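Local structure of DNA-(apurinic or apyrimidinic site) endonuclease 2 (Xenopus laevis, 6WCD) at residues A80-V88 with F160-A168. The protein acts as a 3'-5' exonuclease and a weak apurinic/apyrimidinic endonuclease in the repair of oxidised and alkylated DNA, using magnesium or manganese. Numbering follows the deposited sequence.
Sequences AAEEGLSGV and FYHLLQTRA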
ATOM      1  N   ALA A  80     -15.948  -3.493  -2.904  1.00 15.08           N
ATOM      2  CA  ALA A  80     -15.717  -2.334  -3.728  1.00 17.13           C
ATOM      3  C   ALA A  80     -14.219  -2.188  -3.936  1.00 14.37           C
ATOM      4  O   ALA A  80     -13.410  -2.638  -3.134  1.00 14.26           O
ATOM      5  CB  ALA A  80     -16.283  -1.065  -3.097  1.00 17.77           C
ATOM      6  N   ALA A  81     -13.849  -1.514  -5.016  1.00 14.55           N
ATOM      7  CA  ALA A  81     -12.441  -1.294  -5.319  1.00 14.05           C
ATOM      8  C   ALA A  81     -12.316  -0.107  -6.262  1.00 16.08           C
ATOM      9  O   ALA A  81     -13.166   0.097  -7.131  1.00 19.21           O
ATOM     10  CB  ALA A  81     -11.780  -2.526  -5.963  1.00 17.45           C
ATOM     11  N   GLU A  82     -11.268   0.670  -6.085  1.00 13.88           N
ATOM     12  CA  GLU A  82     -11.091   1.903  -6.839  1.00 12.14           C
ATOM     13  C   GLU A  82      -9.632   2.246  -6.995  1.00 12.63           C
ATOM     14  O   GLU A  82      -8.871   2.095  -6.039  1.00 14.72           O
ATOM     15  CB  GLU A  82     -11.841   3.031  -6.111  1.00 18.64           C
ATOM     16  CG  GLU A  82     -11.947   4.320  -6.869  1.00 19.29           C
ATOM     17  CD  GLU A  82     -12.805   5.394  -6.152  1.00 23.29           C
ATOM     18  OE1 GLU A  82     -13.527   5.073  -5.200  1.00 22.73           O
ATOM     19  OE2 GLU A  82     -12.747   6.557  -6.577  1.00 25.47           O
ATOM     20  N   GLU A  83      -9.234   2.779  -8.162  1.00 13.88           N
ATOM     21  CA  GLU A  83      -7.891   3.250  -8.408  1.00 14.17           C
ATOM     22  C   GLU A  83      -7.755   4.699  -7.931  1.00 14.98           C
ATOM     23  O   GLU A  83      -8.669   5.520  -8.124  1.00 18.19           O
ATOM     24  CB  GLU A  83      -7.619   3.252  -9.922  1.00 20.53           C
ATOM     25  CG  GLU A  83      -6.937   2.156 -10.559  1.00 46.90           C
ATOM     26  CD  GLU A  83      -6.539   2.624 -11.972  1.00 44.53           C
ATOM     27  OE1 GLU A  83      -5.384   3.070 -12.149  1.00 28.48           O
ATOM     28  OE2 GLU A  83      -7.416   2.623 -12.866  1.00 40.38           O
ATOM     29  N   GLY A  84      -6.592   5.041  -7.404  1.00 14.37           N
ATOM     30  CA  GLY A  84      -6.254   6.411  -7.150  1.00 14.81           C
ATOM     31  C   GLY A  84      -6.812   6.878  -5.825  1.00 15.89           C
ATOM     32  O   GLY A  84      -7.566   6.183  -5.159  1.00 18.32           O
ATOM     33  N   LEU A  85      -6.439   8.092  -5.463  1.00 14.47           N
ATOM     34  CA  LEU A  85      -6.895   8.740  -4.231  1.00 14.89           C
ATOM     35  C   LEU A  85      -7.933   9.814  -4.426  1.00 15.23           C
ATOM     36  O   LEU A  85      -8.572  10.211  -3.425  1.00 17.46           O
ATOM     37  CB  LEU A  85      -5.705   9.379  -3.497  1.00 14.41           C
ATOM     38  CG  LEU A  85      -4.636   8.407  -3.040  1.00 14.83           C
ATOM     39  CD1 LEU A  85      -3.413   9.145  -2.560  1.00 17.65           C
ATOM     40  CD2 LEU A  85      -5.134   7.475  -1.984  1.00 17.02           C
ATOM     41  N   SER A  86      -8.146  10.296  -5.640  1.00 16.80           N
ATOM     42  CA  SER A  86      -8.990  11.460  -5.859  1.00 16.35           C
ATOM     43  C   SER A  86     -10.308  11.180  -6.557  1.00 22.52           C
ATOM     44  O   SER A  86     -11.158  12.078  -6.582  1.00 26.29           O
ATOM     45  CB  SER A  86      -8.266  12.515  -6.680  1.00 19.42           C
ATOM     46  OG  SER A  86      -8.230  12.149  -8.041  1.00 21.79           O
ATOM     47  N   GLY A  87     -10.494  10.022  -7.155  1.00 21.31           N
ATOM     48  CA  GLY A  87     -11.749   9.794  -7.871  1.00 23.59           C
ATOM     49  C   GLY A  87     -11.721  10.068  -9.360  1.00 33.46           C
ATOM     50  O   GLY A  87     -12.657   9.662 -10.063  1.00 35.08           O
ATOM     51  N   VAL A  88     -10.682  10.721  -9.881  1.00 28.90           N
ATOM     52  CA  VAL A  88     -10.720  11.113 -11.284  1.00 28.57           C
ATOM     53  C   VAL A  88     -10.647   9.911 -12.227  1.00 33.61           C
ATOM     54  O   VAL A  88     -11.134   9.987 -13.359  1.00 38.25           O
ATOM     55  CB  VAL A  88      -9.614  12.153 -11.573  1.00 41.24           C
ATOM     56  CG1 VAL A  88      -9.847  13.412 -10.725  1.00 36.35           C
ATOM     57  CG2 VAL A  88      -8.255  11.575 -11.309  1.00 41.85           C
ATOM     58  N   PHE A 160       1.045  14.644  -2.687  1.00 13.11           N
ATOM     59  CA  PHE A 160       0.522  13.285  -2.623  1.00 12.30           C
ATOM     60  C   PHE A 160       0.212  12.877  -1.196  1.00 13.26           C
ATOM     61  O   PHE A 160      -0.835  12.319  -0.928  1.00 13.15           O
ATOM     62  CB  PHE A 160       1.518  12.330  -3.270  1.00 14.10           C
ATOM     63  CG  PHE A 160       1.015  10.942  -3.444  1.00 12.79           C
ATOM     64  CD1 PHE A 160       1.188   9.981  -2.463  1.00 13.16           C
ATOM     65  CD2 PHE A 160       0.369  10.571  -4.607  1.00 14.76           C
ATOM     66  CE1 PHE A 160       0.700   8.668  -2.651  1.00 12.52           C
ATOM     67  CE2 PHE A 160      -0.120   9.270  -4.790  1.00 15.95           C
ATOM     68  CZ  PHE A 160       0.059   8.339  -3.813  1.00 13.60           C
ATOM     69  N   TYR A 161       1.127  13.184  -0.265  1.00 13.93           N
ATOM     70  CA  TYR A 161       0.868  12.936   1.137  1.00 13.44           C
ATOM     71  C   TYR A 161      -0.386  13.663   1.620  1.00 12.98           C
ATOM     72  O   TYR A 161      -1.189  13.070   2.351  1.00 14.54           O
ATOM     73  CB  TYR A 161       2.043  13.409   1.958  1.00 14.63           C
ATOM     74  CG  TYR A 161       3.293  12.561   1.948  1.00 13.49           C
ATOM     75  CD1 TYR A 161       3.275  11.221   1.684  1.00 16.46           C
ATOM     76  CD2 TYR A 161       4.495  13.127   2.331  1.00 16.66           C
ATOM     77  CE1 TYR A 161       4.459  10.460   1.761  1.00 14.89           C
ATOM     78  CE2 TYR A 161       5.676  12.362   2.423  1.00 20.69           C
ATOM     79  CZ  TYR A 161       5.624  11.026   2.145  1.00 17.77           C
ATOM     80  OH  TYR A 161       6.828  10.275   2.278  1.00 19.38           O
ATOM     81  N   HIS A 162      -0.568  14.915   1.194  1.00 14.10           N
ATOM     82  CA  HIS A 162      -1.742  15.653   1.656  1.00 14.38           C
ATOM     83  C   HIS A 162      -3.008  15.044   1.074  1.00 16.11           C
ATOM     84  O   HIS A 162      -4.012  14.889   1.786  1.00 16.95           O
ATOM     85  CB  HIS A 162      -1.592  17.117   1.245  1.00 17.05           C
ATOM     86  CG  HIS A 162      -2.678  18.012   1.742  1.00 31.29           C
ATOM     87  ND1 HIS A 162      -3.039  18.086   3.068  1.00 42.13           N
ATOM     88  CD2 HIS A 162      -3.445  18.921   1.091  1.00 51.36           C
ATOM     89  CE1 HIS A 162      -4.010  18.975   3.210  1.00 45.77           C
ATOM     90  NE2 HIS A 162      -4.275  19.494   2.025  1.00 41.13           N
ATOM     91  N   LEU A 163      -2.967  14.627  -0.176  1.00 13.94           N
ATOM     92  CA  LEU A 163      -4.134  13.942  -0.749  1.00 14.65           C
ATOM     93  C   LEU A 163      -4.425  12.610  -0.054  1.00 13.56           C
ATOM     94  O   LEU A 163      -5.597  12.258   0.186  1.00 15.05           O
ATOM     95  CB  LEU A 163      -3.915  13.727  -2.255  1.00 15.82           C
ATOM     96  CG  LEU A 163      -5.057  13.057  -3.050  1.00 16.57           C
ATOM     97  CD1 LEU A 163      -6.252  13.965  -2.968  1.00 19.70           C
ATOM     98  CD2 LEU A 163      -4.588  12.855  -4.502  1.00 18.98           C
ATOM     99  N   LEU A 164      -3.403  11.827   0.224  1.00 12.62           N
ATOM    100  CA  LEU A 164      -3.566  10.566   0.938  1.00 12.67           C
ATOM    101  C   LEU A 164      -4.211  10.783   2.290  1.00 14.16           C
ATOM    102  O   LEU A 164      -5.161  10.074   2.642  1.00 14.91           O
ATOM    103  CB  LEU A 164      -2.197   9.914   1.084  1.00 13.45           C
ATOM    104  CG  LEU A 164      -2.132   8.681   1.989  1.00 13.63           C
ATOM    105  CD1 LEU A 164      -3.032   7.565   1.468  1.00 14.50           C
ATOM    106  CD2 LEU A 164      -0.672   8.219   2.036  1.00 15.25           C
ATOM    107  N   GLN A 165      -3.736  11.769   3.055  1.00 14.18           N
ATOM    108  CA  GLN A 165      -4.360  12.068   4.344  1.00 15.00           C
ATOM    109  C   GLN A 165      -5.811  12.453   4.177  1.00 14.75           C
ATOM    110  O   GLN A 165      -6.697  11.981   4.935  1.00 16.34           O
ATOM    111  CB  GLN A 165      -3.566  13.151   5.073  1.00 17.22           C
ATOM    112  CG  GLN A 165      -4.171  13.544   6.368  1.00 16.46           C
ATOM    113  CD  GLN A 165      -3.260  14.370   7.204  1.00 21.18           C
ATOM    114  OE1 GLN A 165      -2.261  14.900   6.730  1.00 23.55           O
ATOM    115  NE2 GLN A 165      -3.633  14.539   8.480  1.00 24.41           N
ATOM    116  N   THR A 166      -6.086  13.333   3.229  1.00 15.66           N
ATOM    117  CA  THR A 166      -7.457  13.786   3.006  1.00 15.21           C
ATOM    118  C   THR A 166      -8.368  12.601   2.737  1.00 15.58           C
ATOM    119  O   THR A 166      -9.462  12.490   3.298  1.00 17.37           O
ATOM    120  CB  THR A 166      -7.484  14.770   1.841  1.00 17.93           C
ATOM    121  OG1 THR A 166      -6.742  15.950   2.179  1.00 20.93           O
ATOM    122  CG2 THR A 166      -8.920  15.229   1.556  1.00 19.51           C
ATOM    123  N   ARG A 167      -7.955  11.716   1.844  1.00 15.12           N
ATOM    124  CA  ARG A 167      -8.827  10.612   1.470  1.00 14.70           C
ATOM    125  C   ARG A 167      -9.000   9.627   2.624  1.00 14.04           C
ATOM    126  O   ARG A 167     -10.106   9.158   2.888  1.00 15.60           O
ATOM    127  CB  ARG A 167      -8.271   9.902   0.237  1.00 15.09           C
ATOM    128  CG  ARG A 167      -9.163   8.751  -0.237  1.00 14.05           C
ATOM    129  CD  ARG A 167     -10.498   9.280  -0.743  1.00 14.83           C
ATOM    130  NE  ARG A 167     -11.413   8.244  -1.219  1.00 15.72           N
ATOM    131  CZ  ARG A 167     -11.303   7.643  -2.393  1.00 17.90           C
ATOM    132  NH1 ARG A 167     -10.304   7.914  -3.192  1.00 17.02           N
ATOM    133  NH2 ARG A 167     -12.206   6.725  -2.775  1.00 17.86           N
ATOM    134  N   ALA A 168      -7.898   9.250   3.274  1.00 14.90           N
ATOM    135  CA  ALA A 168      -7.959   8.235   4.323  1.00 14.44           C
ATOM    136  C   ALA A 168      -8.809   8.705   5.482  1.00 16.53           C
ATOM    137  O   ALA A 168      -9.613   7.927   6.027  1.00 16.82           O
ATOM    138  CB  ALA A 168      -6.557   7.903   4.783  1.00 15.61           C
TER
HETATM  139  O   HOH W   1     -10.134   7.141  -6.015  1.00 24.16           O
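With CG of Arg167 trans to its backbone N (chi1 -178°) and a bend at chi2 (66°), the guanidinium of helix 152-173 reaches the loop after strand 80-83. Glu82 extends to meet it (chi1 -171°). Arg167 NH1 gives a weak hydrogen bond to Leu85 O at 2.9 Å. Arg167 NH2 forms a weakly bonded salt bridge with Glu82 OE1 at 3.2 Å, OE1 lying in the guanidinium plane at its edge. NH2 also bonds Gly97 O, and Glu82 OE2 bonds Tyr99. A water O accepts from Arg167 NH1 at 2.9 Å and also lies near Glu83 O. Beside this polar cluster, Leu85 packs against the helix. Leu85 CD1 sits over one face of the Phe160 ring, 4.1 Å from its centroid, in a CH-pi contact. Leu85 CD1 also lies 3.9 Å from Leu164 CB, and Leu85 CB touches Leu163 CG at 3.8 Å. Ile139 of strand 133-142 touches both Leu85 and Leu164. A methionine in place of Arg167 would probably leave Glu82 without its cationic mate and the carbonyl of Leu85 without this donor. Leu85 packing, the ion pair and the Leu85 O bond thus join strand end and loop to helix 152-173 within the DNase I-like nuclease domain; the arginine charge probably favours an ionised Glu82.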